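Local coordinates for succinate dehydrogenase subunit A (Mycolicibacterium smegmatis, PDB 7D6V), which probably oxidises succinate to fumarate as the FAD-binding flavoprotein subunit of a membrane-anchored respiratory complex, passing the electrons to the iron-sulfur subunit, at residues 120-124 with 424-428; 52-58 with 128-132; 69-73 with 123-128; 241-247 with 417-423. Residues are numbered along the deposited sequence.

Contacts 1, 2 and 3 form one cluster, with centres 8 to 11 Å apart: contact 1 shares G123 and H124 with contact 3, and contact 2 shares R128 with it. Contact 4 lies deeper, about 10 Å from the chain centre against 16 to 21 Å for the others, and joins the cluster through contact 1, where S428 OG meets R423 NH2 at 2.5 Å. Contacts 2 and 4 are buried, whereas 1 and 3 are partly buried. Their chemistry also differs: backbone pairing in contact 2, charged and stacked side chains in contact 3, one histidine-carbonyl bond in contact 1, and largely van der Waals packing in contact 4. Contacts 1 and 4 both reach FAD O2.

Contact 1: residues 120-124 with 424-428; sequences NFGGH and LGGNS. With FAD (flavin-adenine dinucleotide), chain D.
The pyrimidine end of the flavin pocket is bordered here by a glycine-rich turn, 424-428, which is backed by the irregular loop 120-124. The CA atoms approach most closely at G123-L424 (6.1 Å) and F121-G425 (7.1 Å). Residues 424-427 form a turn closed by N427 N to L424 O (3.2 Å). G426 is the N-cap of helix 427-448, and its phi/psi of 96/-20 would press a CB against the preceding carbonyl. From here G426 N gives a weak hydrogen bond to FAD O2 (3.3 Å). H124, in the m rotamer with chi2 near -89°, sends NE2 to G425 O (2.6 Å, 161° at the hydrogen). L424 CD2 sits over one face of the H124 ring, 3.9 Å from the centroid, as a CH-pi contact. F121 (chi1 t) brings CE2 to 3.4 Å from G425 CA; a CB on G425 would clash with that ring. N427 is held from outside, by T74 and H70. H124 NE2 is a donor while ND1 accepts weakly from R128 NE, so the polarity is consistent with a neutral imidazole protonated at NE2; the bond ties G425 O to H124, while the next amide, G426 N, faces FAD O2.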
# COMPACT_ATOMS: atom_id res chain seq x y z
N ASN A 120 -15.27 -15.28 -8.10
CA ASN A 120 -14.95 -16.66 -8.44
C ASN A 120 -13.45 -16.80 -8.64
O ASN A 120 -12.76 -15.87 -9.07
CB ASN A 120 -15.69 -17.10 -9.70
CG ASN A 120 -16.29 -18.48 -9.55
OD1 ASN A 120 -15.78 -19.32 -8.81
ND2 ASN A 120 -17.39 -18.72 -10.26
N PHE A 121 -12.94 -17.99 -8.33
CA PHE A 121 -11.52 -18.28 -8.45
C PHE A 121 -11.36 -19.71 -8.95
O PHE A 121 -12.34 -20.45 -9.10
CB PHE A 121 -10.79 -18.04 -7.13
CG PHE A 121 -9.31 -17.81 -7.28
CD1 PHE A 121 -8.84 -16.56 -7.63
CD2 PHE A 121 -8.41 -18.83 -7.05
CE1 PHE A 121 -7.48 -16.34 -7.77
CE2 PHE A 121 -7.05 -18.61 -7.19
CZ PHE A 121 -6.59 -17.36 -7.55
N GLY A 122 -10.11 -20.11 -9.19
CA GLY A 122 -9.80 -21.36 -9.85
C GLY A 122 -10.39 -22.62 -9.26
O GLY A 122 -11.23 -23.27 -9.89
N GLY A 123 -9.97 -22.99 -8.05
CA GLY A 123 -10.36 -24.26 -7.49
C GLY A 123 -11.62 -24.28 -6.66
O GLY A 123 -11.95 -25.32 -6.08
N HIS A 124 -12.36 -23.17 -6.59
CA HIS A 124 -13.57 -23.09 -5.80
C HIS A 124 -14.79 -23.36 -6.67
O HIS A 124 -14.87 -22.89 -7.81
CB HIS A 124 -13.69 -21.72 -5.13
CG HIS A 124 -12.48 -21.32 -4.35
ND1 HIS A 124 -12.32 -21.63 -3.02
CD2 HIS A 124 -11.37 -20.63 -4.71
CE1 HIS A 124 -11.16 -21.15 -2.59
NE2 HIS A 124 -10.57 -20.54 -3.60
N LEU A 424 -5.37 -23.57 -2.32
CA LEU A 424 -6.35 -22.83 -3.10
C LEU A 424 -6.09 -21.34 -2.92
O LEU A 424 -5.72 -20.88 -1.84
CB LEU A 424 -7.77 -23.16 -2.65
CG LEU A 424 -8.50 -24.36 -3.25
CD1 LEU A 424 -7.78 -25.63 -2.93
CD2 LEU A 424 -9.91 -24.42 -2.71
N GLY A 425 -6.27 -20.58 -4.00
CA GLY A 425 -6.20 -19.14 -3.89
C GLY A 425 -7.32 -18.62 -3.01
O GLY A 425 -8.48 -19.00 -3.19
N GLY A 426 -6.99 -17.74 -2.07
CA GLY A 426 -7.94 -17.21 -1.13
C GLY A 426 -7.98 -17.93 0.20
O GLY A 426 -8.46 -17.36 1.19
N ASN A 427 -7.49 -19.17 0.25
CA ASN A 427 -7.55 -19.94 1.48
C ASN A 427 -6.52 -19.47 2.50
O ASN A 427 -6.73 -19.63 3.70
CB ASN A 427 -7.35 -21.42 1.18
CG ASN A 427 -8.65 -22.17 1.01
OD1 ASN A 427 -9.72 -21.57 0.99
ND2 ASN A 427 -8.56 -23.48 0.88
N SER A 428 -5.40 -18.91 2.05
CA SER A 428 -4.37 -18.47 2.99
C SER A 428 -4.84 -17.29 3.82
O SER A 428 -4.60 -17.25 5.03
CB SER A 428 -3.09 -18.11 2.24
OG SER A 428 -2.77 -19.13 1.32
PA FAD D . 3.22 -12.25 7.21
O1A FAD D . 2.18 -11.25 7.56
O2A FAD D . 3.67 -12.37 5.81
O5B FAD D . 4.52 -11.87 8.06
C5B FAD D . 4.90 -12.52 9.26
C4B FAD D . 5.39 -11.50 10.27
O4B FAD D . 6.39 -12.08 11.11
C3B FAD D . 6.03 -10.28 9.67
O3B FAD D . 5.54 -9.15 10.38
C2B FAD D . 7.50 -10.43 9.97
O2B FAD D . 8.16 -9.18 10.11
C1B FAD D . 7.46 -11.17 11.27
N9A FAD D . 8.72 -11.88 11.51
C8A FAD D . 9.28 -12.80 10.73
N7A FAD D . 10.43 -13.26 11.26
C5A FAD D . 10.62 -12.61 12.41
C6A FAD D . 11.64 -12.60 13.47
N6A FAD D . 12.71 -13.40 13.42
N1A FAD D . 11.45 -11.77 14.51
C2A FAD D . 10.39 -10.97 14.60
N3A FAD D . 9.43 -10.93 13.67
C4A FAD D . 9.49 -11.71 12.58
N1 FAD D . -2.68 -15.51 -0.45
C2 FAD D . -3.97 -15.46 -0.83
O2 FAD D . -4.79 -16.16 -0.24
N3 FAD D . -4.41 -14.69 -1.83
C4 FAD D . -3.59 -13.92 -2.53
O4 FAD D . -4.01 -13.21 -3.45
C4X FAD D . -2.16 -13.91 -2.17
N5 FAD D . -1.27 -13.14 -2.83
C5X FAD D . 0.02 -13.15 -2.48
C6 FAD D . 0.92 -12.35 -3.17
C7 FAD D . 2.26 -12.36 -2.83
C7M FAD D . 3.24 -11.50 -3.57
C8 FAD D . 2.73 -13.22 -1.72
C8M FAD D . 4.18 -13.23 -1.34
C9 FAD D . 1.83 -14.01 -1.02
C9A FAD D . 0.50 -14.01 -1.37
N10 FAD D . -0.40 -14.81 -0.68
C10 FAD D . -1.75 -14.78 -1.06
C1' FAD D . 0.04 -15.66 0.43
C2' FAD D . -0.36 -15.01 1.75
O2' FAD D . -0.25 -13.59 1.66
C3' FAD D . 0.52 -15.44 2.90
O3' FAD D . 0.32 -16.83 3.12
C4' FAD D . 0.15 -14.69 4.17
O4' FAD D . 0.35 -13.30 3.98
C5' FAD D . 0.99 -15.13 5.36
O5' FAD D . 0.71 -14.23 6.43
P FAD D . 1.37 -14.36 7.87
O1P FAD D . 0.57 -13.52 8.80
O2P FAD D . 1.56 -15.80 8.20
O3P FAD D . 2.84 -13.72 7.71

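Contact 2: residues 52-58 with 128-132; sequences GGCAAAM and RLAHV
Three backbone hydrogen bonds hold these segments together: C54 N to A130 O (3.0 Å, 157°), A130 N to C54 O (2.9 Å, 149°) and A56 N to R128 O (3.2 Å, 162°). The first two define C54-A130 as an antiparallel hydrogen-bonded pair with CA atoms 5.0 Å apart. The next pair, A55-L129, is non-hydrogen-bonded and closer, at 4.4 Å, and L129 CA adds a CA-H...O contact to C54 O (3.1 Å). R128 points toward 52-58, its CD 4.2 Å from A57 N, its guanidinium salt-bridged to D73 and D65. Within this chain strand 54-55 is an outer strand of a three-stranded antiparallel sheet, with 129-130 in the middle and 118-119 beyond. On that far side R128 and L129 both face R119, a classic beta bulge. A55 CB and L129 CD1 meet at 4.1 Å on one face; C54 and A130 project from the other. Past the strand, A57 centres an inverse gamma turn, with a weak M58 N to A56 O bond (2.7 Å). M58 (m,t,m) returns its CE to 4.0 Å from A130 CB. At the opposite end G53, nearly fully extended (-165/-180), places its CA 3.1 Å from A130 O, where a CB would clash. G52 N makes a weak hydrogen bond to FAD O4.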
# COMPACT_ATOMS: atom_id res chain seq x y z
N GLY A 52 -5.85 -10.81 -3.89
CA GLY A 52 -7.02 -11.59 -4.25
C GLY A 52 -8.20 -11.41 -3.33
O GLY A 52 -8.85 -10.36 -3.35
N GLY A 53 -8.48 -12.41 -2.51
CA GLY A 53 -9.62 -12.34 -1.61
C GLY A 53 -9.52 -13.40 -0.54
O GLY A 53 -8.57 -14.17 -0.47
N CYS A 54 -10.53 -13.41 0.33
CA CYS A 54 -10.66 -14.40 1.39
C CYS A 54 -11.75 -15.39 1.00
O CYS A 54 -12.89 -14.99 0.75
CB CYS A 54 -11.02 -13.74 2.72
SG CYS A 54 -9.70 -12.82 3.49
N ALA A 55 -11.40 -16.67 0.98
CA ALA A 55 -12.38 -17.71 0.69
C ALA A 55 -13.20 -17.96 1.94
O ALA A 55 -12.68 -18.42 2.96
CB ALA A 55 -11.67 -18.98 0.22
N ALA A 56 -14.49 -17.64 1.88
CA ALA A 56 -15.39 -17.83 3.01
C ALA A 56 -16.78 -18.12 2.48
O ALA A 56 -17.31 -17.35 1.67
CB ALA A 56 -15.41 -16.60 3.92
N ALA A 57 -17.38 -19.22 2.94
CA ALA A 57 -18.70 -19.65 2.48
C ALA A 57 -19.78 -18.80 3.15
O ALA A 57 -20.60 -19.27 3.94
CB ALA A 57 -18.90 -21.13 2.75
N MET A 58 -19.77 -17.51 2.81
CA MET A 58 -20.78 -16.58 3.31
C MET A 58 -22.09 -16.67 2.55
O MET A 58 -23.12 -16.23 3.07
CB MET A 58 -20.24 -15.15 3.25
CG MET A 58 -19.13 -14.87 4.25
SD MET A 58 -18.59 -13.16 4.28
CE MET A 58 -18.13 -12.91 2.58
N ARG A 128 -16.56 -17.22 -3.71
CA ARG A 128 -16.28 -17.23 -2.28
C ARG A 128 -15.37 -16.10 -1.80
O ARG A 128 -15.36 -15.82 -0.60
CB ARG A 128 -15.62 -18.55 -1.87
CG ARG A 128 -16.58 -19.66 -1.56
CD ARG A 128 -15.92 -20.71 -0.70
NE ARG A 128 -15.33 -21.78 -1.50
CZ ARG A 128 -16.02 -22.80 -2.00
NH1 ARG A 128 -17.32 -22.90 -1.81
NH2 ARG A 128 -15.39 -23.72 -2.70
N LEU A 129 -14.61 -15.46 -2.69
CA LEU A 129 -13.50 -14.62 -2.28
C LEU A 129 -14.00 -13.21 -2.00
O LEU A 129 -14.29 -12.45 -2.93
CB LEU A 129 -12.41 -14.63 -3.34
CG LEU A 129 -11.32 -15.69 -3.17
CD1 LEU A 129 -11.88 -17.09 -3.39
CD2 LEU A 129 -10.16 -15.43 -4.10
N ALA A 130 -14.10 -12.86 -0.72
CA ALA A 130 -14.40 -11.48 -0.34
C ALA A 130 -13.21 -10.59 -0.70
O ALA A 130 -12.07 -10.90 -0.36
CB ALA A 130 -14.69 -11.40 1.15
N HIS A 131 -13.49 -9.49 -1.38
CA HIS A 131 -12.43 -8.69 -1.98
C HIS A 131 -12.78 -7.21 -1.91
O HIS A 131 -13.93 -6.83 -1.71
CB HIS A 131 -12.20 -9.09 -3.45
CG HIS A 131 -13.37 -8.79 -4.33
ND1 HIS A 131 -13.42 -7.68 -5.15
CD2 HIS A 131 -14.56 -9.42 -4.48
CE1 HIS A 131 -14.58 -7.67 -5.79
NE2 HIS A 131 -15.28 -8.71 -5.40
N VAL A 132 -11.75 -6.39 -2.06
CA VAL A 132 -11.89 -4.96 -2.34
C VAL A 132 -10.82 -4.58 -3.36
O VAL A 132 -9.62 -4.67 -3.08
CB VAL A 132 -11.80 -4.09 -1.06
CG1 VAL A 132 -10.45 -4.21 -0.36
CG2 VAL A 132 -12.08 -2.64 -1.40

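Contact 3: residues 69-73 with 123-128; sequences VHFGD and GHTYPR
D73, with chi1 m and chi2 near -4°, directs its carboxylate from helix segment 69-73 to loop 123-128, the nearest CA pair being D73-H124 (6.0 Å). T125 OG1 donates to D73 OD1 (2.9 Å) and T125 N to D73 OD2 (2.7 Å, 158°). OD2 also forms a salt bridge with R128 NH2, modelled too short, at 2.2 Å, so both OD2 lengths are less certain. R128, chi1 m and chi2 t with chi3 near -93°, lays its guanidinium flat on the H70 ring (chi1 t), centres 4.5 Å apart and planes at 10°; its CD stands 3.9 Å from the H70 centroid as a CH-pi contact. Helix 67-76 thereby packs against the connection between strands 118-119 and 129-130, while F71 points away. H124 (m) turns its edge toward the face of H70, an offset edge-to-face pair with centroids 6.0 Å apart and planes at 69°; its ND1 accepts a weak bond from R128 NE (3.4 Å). H70 NE2 bonds to N427 OD1 and H124 NE2 to G425 O, both on the turn beside the flavin. V69 (t) puts CG1 3.8 Å from T125 CB and 3.9 Å from Y126 CD1.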
# COMPACT_ATOMS: atom_id res chain seq x y z
N VAL A 69 -19.03 -27.89 0.89
CA VAL A 69 -18.50 -27.67 -0.45
C VAL A 69 -17.09 -27.08 -0.37
O VAL A 69 -16.18 -27.51 -1.09
CB VAL A 69 -19.45 -26.77 -1.26
CG1 VAL A 69 -18.87 -26.50 -2.64
CG2 VAL A 69 -20.81 -27.42 -1.37
N HIS A 70 -16.90 -26.09 0.50
CA HIS A 70 -15.57 -25.50 0.68
C HIS A 70 -14.58 -26.52 1.21
O HIS A 70 -13.42 -26.55 0.79
CB HIS A 70 -15.68 -24.30 1.62
CG HIS A 70 -14.46 -23.43 1.64
ND1 HIS A 70 -14.42 -22.23 2.32
CD2 HIS A 70 -13.25 -23.57 1.06
CE1 HIS A 70 -13.23 -21.68 2.16
NE2 HIS A 70 -12.50 -22.47 1.40
N PHE A 71 -15.02 -27.38 2.13
CA PHE A 71 -14.15 -28.43 2.66
C PHE A 71 -13.72 -29.40 1.57
O PHE A 71 -12.55 -29.76 1.47
CB PHE A 71 -14.87 -29.16 3.79
CG PHE A 71 -14.18 -30.42 4.24
CD1 PHE A 71 -13.00 -30.36 4.96
CD2 PHE A 71 -14.72 -31.66 3.95
CE1 PHE A 71 -12.37 -31.51 5.38
CE2 PHE A 71 -14.10 -32.81 4.37
CZ PHE A 71 -12.92 -32.73 5.08
N GLY A 72 -14.67 -29.82 0.72
CA GLY A 72 -14.32 -30.70 -0.38
C GLY A 72 -13.39 -30.04 -1.37
O GLY A 72 -12.47 -30.68 -1.90
N ASP A 73 -13.60 -28.75 -1.64
CA ASP A 73 -12.72 -28.02 -2.55
C ASP A 73 -11.31 -27.94 -1.99
O ASP A 73 -10.33 -28.11 -2.73
CB ASP A 73 -13.27 -26.62 -2.80
CG ASP A 73 -14.49 -26.63 -3.69
OD1 ASP A 73 -14.87 -27.71 -4.17
OD2 ASP A 73 -15.08 -25.55 -3.90
N GLY A 123 -9.97 -22.99 -8.05
CA GLY A 123 -10.36 -24.26 -7.49
C GLY A 123 -11.62 -24.28 -6.66
O GLY A 123 -11.95 -25.32 -6.08
N HIS A 124 -12.36 -23.17 -6.59
CA HIS A 124 -13.57 -23.09 -5.80
C HIS A 124 -14.79 -23.36 -6.67
O HIS A 124 -14.87 -22.89 -7.81
CB HIS A 124 -13.69 -21.72 -5.13
CG HIS A 124 -12.48 -21.32 -4.35
ND1 HIS A 124 -12.32 -21.63 -3.02
CD2 HIS A 124 -11.37 -20.63 -4.71
CE1 HIS A 124 -11.16 -21.15 -2.59
NE2 HIS A 124 -10.57 -20.54 -3.60
N THR A 125 -15.74 -24.12 -6.12
CA THR A 125 -16.95 -24.45 -6.86
C THR A 125 -17.88 -23.25 -7.01
O THR A 125 -18.55 -23.11 -8.04
CB THR A 125 -17.68 -25.61 -6.18
OG1 THR A 125 -16.81 -26.73 -6.08
CG2 THR A 125 -18.92 -26.01 -6.96
N TYR A 126 -17.91 -22.37 -6.02
CA TYR A 126 -18.82 -21.24 -5.97
C TYR A 126 -18.04 -19.98 -5.67
O TYR A 126 -16.92 -20.04 -5.15
CB TYR A 126 -19.90 -21.46 -4.90
CG TYR A 126 -20.81 -22.63 -5.19
CD1 TYR A 126 -20.93 -23.68 -4.29
CD2 TYR A 126 -21.54 -22.70 -6.36
CE1 TYR A 126 -21.76 -24.74 -4.54
CE2 TYR A 126 -22.37 -23.76 -6.63
CZ TYR A 126 -22.48 -24.78 -5.71
OH TYR A 126 -23.30 -25.84 -5.98
N PRO A 127 -18.58 -18.81 -6.02
CA PRO A 127 -17.90 -17.55 -5.69
C PRO A 127 -17.79 -17.37 -4.18
O PRO A 127 -18.79 -17.37 -3.47
CB PRO A 127 -18.79 -16.48 -6.33
CG PRO A 127 -19.64 -17.20 -7.30
CD PRO A 127 -19.84 -18.57 -6.74
N ARG A 128 -16.56 -17.22 -3.71
CA ARG A 128 -16.28 -17.23 -2.28
C ARG A 128 -15.37 -16.10 -1.80
O ARG A 128 -15.36 -15.82 -0.60
CB ARG A 128 -15.62 -18.55 -1.87
CG ARG A 128 -16.58 -19.66 -1.56
CD ARG A 128 -15.92 -20.71 -0.70
NE ARG A 128 -15.33 -21.78 -1.50
CZ ARG A 128 -16.02 -22.80 -2.00
NH1 ARG A 128 -17.32 -22.90 -1.81
NH2 ARG A 128 -15.39 -23.72 -2.70

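Contact 4: residues 241-247 with 417-423; sequences INMEFIQ and GMHGSNR. With FAD (flavin-adenine dinucleotide), chain D.
N242 to F245 form a type I beta turn, closed by F245 N to N242 O at 3.2 Å, between strands 240-241 and 246-253. N242 enters it in a left-handed conformation (56/35). Loop 417-423 runs alongside, with CA pairs at I241-G417 (7.3 Å), N242-G420 (7.4 Å), F245-S421 (5.8 Å) and Q247-N422 (7.0 Å); G417, at 128/-38, is where a CB would collide with the preceding carbonyl. F245 (m) points toward the loop: G420 O lies over one face of its ring, 3.7 Å from CD1, S421 OG is 3.2 Å from CE2, and S421 CA makes an off-centre CH-pi contact, 4.2 Å from the centroid. I241 CD1 reaches G417 N at 3.8 Å, and N242 ND2 reaches G420 O at 3.8 Å. Q247 (chi1 and chi2 t) points toward the loop and packs against N422 and R423. R423 (p,t,m), hydrogen-bonded to S428 and in a cation-pi pair with Y389, brings NH2 to 2.9 Å from FAD O2, so the packed loop ends in R423, a residue of the flavin pocket, beside the O2 carbonyl of the isoalloxazine.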
# COMPACT_ATOMS: atom_id res chain seq x y z
N ILE A 241 6.68 -30.27 9.03
CA ILE A 241 6.04 -31.23 8.14
C ILE A 241 5.90 -30.60 6.76
O ILE A 241 5.85 -29.38 6.61
CB ILE A 241 4.66 -31.69 8.65
CG1 ILE A 241 3.74 -30.50 8.88
CG2 ILE A 241 4.80 -32.49 9.91
CD1 ILE A 241 2.29 -30.87 8.99
N ASN A 242 5.84 -31.47 5.75
CA ASN A 242 5.52 -31.08 4.38
C ASN A 242 6.46 -30.01 3.84
O ASN A 242 6.05 -29.16 3.05
CB ASN A 242 4.07 -30.60 4.27
CG ASN A 242 3.07 -31.69 4.59
OD1 ASN A 242 3.41 -32.87 4.60
ND2 ASN A 242 1.84 -31.30 4.84
N MET A 243 7.73 -30.06 4.23
CA MET A 243 8.67 -29.04 3.80
C MET A 243 9.06 -29.18 2.33
O MET A 243 9.64 -28.24 1.77
CB MET A 243 9.92 -29.06 4.67
CG MET A 243 9.72 -28.45 6.05
SD MET A 243 8.65 -27.00 6.03
CE MET A 243 9.81 -25.72 5.59
N GLU A 244 8.76 -30.31 1.70
CA GLU A 244 9.02 -30.51 0.29
C GLU A 244 7.92 -29.94 -0.60
O GLU A 244 8.04 -30.01 -1.83
CB GLU A 244 9.19 -32.00 -0.01
CG GLU A 244 7.92 -32.82 0.15
CD GLU A 244 7.70 -33.30 1.58
OE1 GLU A 244 7.94 -32.53 2.52
OE2 GLU A 244 7.29 -34.46 1.75
N PHE A 245 6.87 -29.38 -0.03
CA PHE A 245 5.73 -28.88 -0.78
C PHE A 245 5.82 -27.36 -0.83
O PHE A 245 5.44 -26.67 0.12
CB PHE A 245 4.43 -29.36 -0.16
CG PHE A 245 4.19 -30.82 -0.36
CD1 PHE A 245 4.31 -31.70 0.70
CD2 PHE A 245 3.86 -31.31 -1.60
CE1 PHE A 245 4.10 -33.04 0.51
CE2 PHE A 245 3.64 -32.65 -1.79
CZ PHE A 245 3.77 -33.52 -0.74
N ILE A 246 6.32 -26.85 -1.95
CA ILE A 246 6.49 -25.42 -2.17
C ILE A 246 5.78 -25.06 -3.46
O ILE A 246 5.92 -25.76 -4.47
CB ILE A 246 7.98 -25.04 -2.25
CG1 ILE A 246 8.64 -25.21 -0.88
CG2 ILE A 246 8.15 -23.62 -2.74
CD1 ILE A 246 10.13 -25.00 -0.90
N GLN A 247 4.99 -24.00 -3.42
CA GLN A 247 4.31 -23.53 -4.62
C GLN A 247 5.28 -22.75 -5.49
O GLN A 247 5.93 -21.80 -5.02
CB GLN A 247 3.10 -22.67 -4.25
CG GLN A 247 2.15 -22.45 -5.41
CD GLN A 247 0.74 -22.21 -4.96
OE1 GLN A 247 0.03 -23.13 -4.55
NE2 GLN A 247 0.31 -20.95 -5.01
N GLY A 417 0.14 -28.13 7.51
CA GLY A 417 -0.91 -29.12 7.65
C GLY A 417 -2.20 -28.82 6.92
O GLY A 417 -2.83 -29.74 6.38
N MET A 418 -2.61 -27.55 6.88
CA MET A 418 -3.87 -27.21 6.22
C MET A 418 -3.84 -27.55 4.74
O MET A 418 -4.66 -28.34 4.26
CB MET A 418 -4.18 -25.73 6.41
CG MET A 418 -5.50 -25.41 5.77
SD MET A 418 -6.11 -23.74 5.93
CE MET A 418 -7.56 -23.94 4.92
N HIS A 419 -2.92 -26.95 3.99
CA HIS A 419 -2.77 -27.24 2.58
C HIS A 419 -1.78 -28.39 2.44
O HIS A 419 -0.60 -28.25 2.79
CB HIS A 419 -2.28 -26.00 1.83
CG HIS A 419 -2.84 -24.72 2.36
ND1 HIS A 419 -2.17 -23.94 3.28
CD2 HIS A 419 -4.00 -24.07 2.09
CE1 HIS A 419 -2.89 -22.88 3.57
NE2 HIS A 419 -4.00 -22.93 2.86
N GLY A 420 -2.26 -29.53 1.96
CA GLY A 420 -1.41 -30.71 1.92
C GLY A 420 -0.32 -30.61 0.88
O GLY A 420 0.87 -30.51 1.21
N SER A 421 -0.71 -30.64 -0.39
CA SER A 421 0.23 -30.56 -1.49
C SER A 421 0.09 -29.29 -2.31
O SER A 421 0.96 -29.01 -3.14
CB SER A 421 0.05 -31.76 -2.43
OG SER A 421 0.43 -32.95 -1.78
N ASN A 422 -0.97 -28.52 -2.10
CA ASN A 422 -1.28 -27.37 -2.93
C ASN A 422 -2.35 -26.55 -2.23
O ASN A 422 -3.26 -27.11 -1.62
CB ASN A 422 -1.76 -27.80 -4.32
CG ASN A 422 -1.82 -26.64 -5.29
OD1 ASN A 422 -0.86 -25.90 -5.45
ND2 ASN A 422 -2.96 -26.49 -5.96
N ARG A 423 -2.22 -25.24 -2.31
CA ARG A 423 -3.16 -24.30 -1.71
C ARG A 423 -4.13 -23.76 -2.75
O ARG A 423 -3.78 -23.54 -3.91
CB ARG A 423 -2.41 -23.15 -1.05
CG ARG A 423 -1.66 -22.32 -2.06
CD ARG A 423 -0.89 -21.20 -1.44
NE ARG A 423 -1.80 -20.22 -0.86
CZ ARG A 423 -2.35 -19.24 -1.57
NH1 ARG A 423 -2.07 -19.12 -2.86
NH2 ARG A 423 -3.17 -18.39 -0.99
PA FAD D . 3.22 -12.25 7.21
O1A FAD D . 2.18 -11.25 7.56
O2A FAD D . 3.67 -12.37 5.81
O5B FAD D . 4.52 -11.87 8.06
C5B FAD D . 4.90 -12.52 9.26
C4B FAD D . 5.39 -11.50 10.27
O4B FAD D . 6.39 -12.08 11.11
C3B FAD D . 6.03 -10.28 9.67
O3B FAD D . 5.54 -9.15 10.38
C2B FAD D . 7.50 -10.43 9.97
O2B FAD D . 8.16 -9.18 10.11
C1B FAD D . 7.46 -11.17 11.27
N9A FAD D . 8.72 -11.88 11.51
C8A FAD D . 9.28 -12.80 10.73
N7A FAD D . 10.43 -13.26 11.26
C5A FAD D . 10.62 -12.61 12.41
C6A FAD D . 11.64 -12.60 13.47
N6A FAD D . 12.71 -13.40 13.42
N1A FAD D . 11.45 -11.77 14.51
C2A FAD D . 10.39 -10.97 14.60
N3A FAD D . 9.43 -10.93 13.67
C4A FAD D . 9.49 -11.71 12.58
N1 FAD D . -2.68 -15.51 -0.45
C2 FAD D . -3.97 -15.46 -0.83
O2 FAD D . -4.79 -16.16 -0.24
N3 FAD D . -4.41 -14.69 -1.83
C4 FAD D . -3.59 -13.92 -2.53
O4 FAD D . -4.01 -13.21 -3.45
C4X FAD D . -2.16 -13.91 -2.17
N5 FAD D . -1.27 -13.14 -2.83
C5X FAD D . 0.02 -13.15 -2.48
C6 FAD D . 0.92 -12.35 -3.17
C7 FAD D . 2.26 -12.36 -2.83
C7M FAD D . 3.24 -11.50 -3.57
C8 FAD D . 2.73 -13.22 -1.72
C8M FAD D . 4.18 -13.23 -1.34
C9 FAD D . 1.83 -14.01 -1.02
C9A FAD D . 0.50 -14.01 -1.37
N10 FAD D . -0.40 -14.81 -0.68
C10 FAD D . -1.75 -14.78 -1.06
C1' FAD D . 0.04 -15.66 0.43
C2' FAD D . -0.36 -15.01 1.75
O2' FAD D . -0.25 -13.59 1.66
C3' FAD D . 0.52 -15.44 2.90
O3' FAD D . 0.32 -16.83 3.12
C4' FAD D . 0.15 -14.69 4.17
O4' FAD D . 0.35 -13.30 3.98
C5' FAD D . 0.99 -15.13 5.36
O5' FAD D . 0.71 -14.23 6.43
P FAD D . 1.37 -14.36 7.87
O1P FAD D . 0.57 -13.52 8.80
O2P FAD D . 1.56 -15.80 8.20
O3P FAD D . 2.84 -13.72 7.71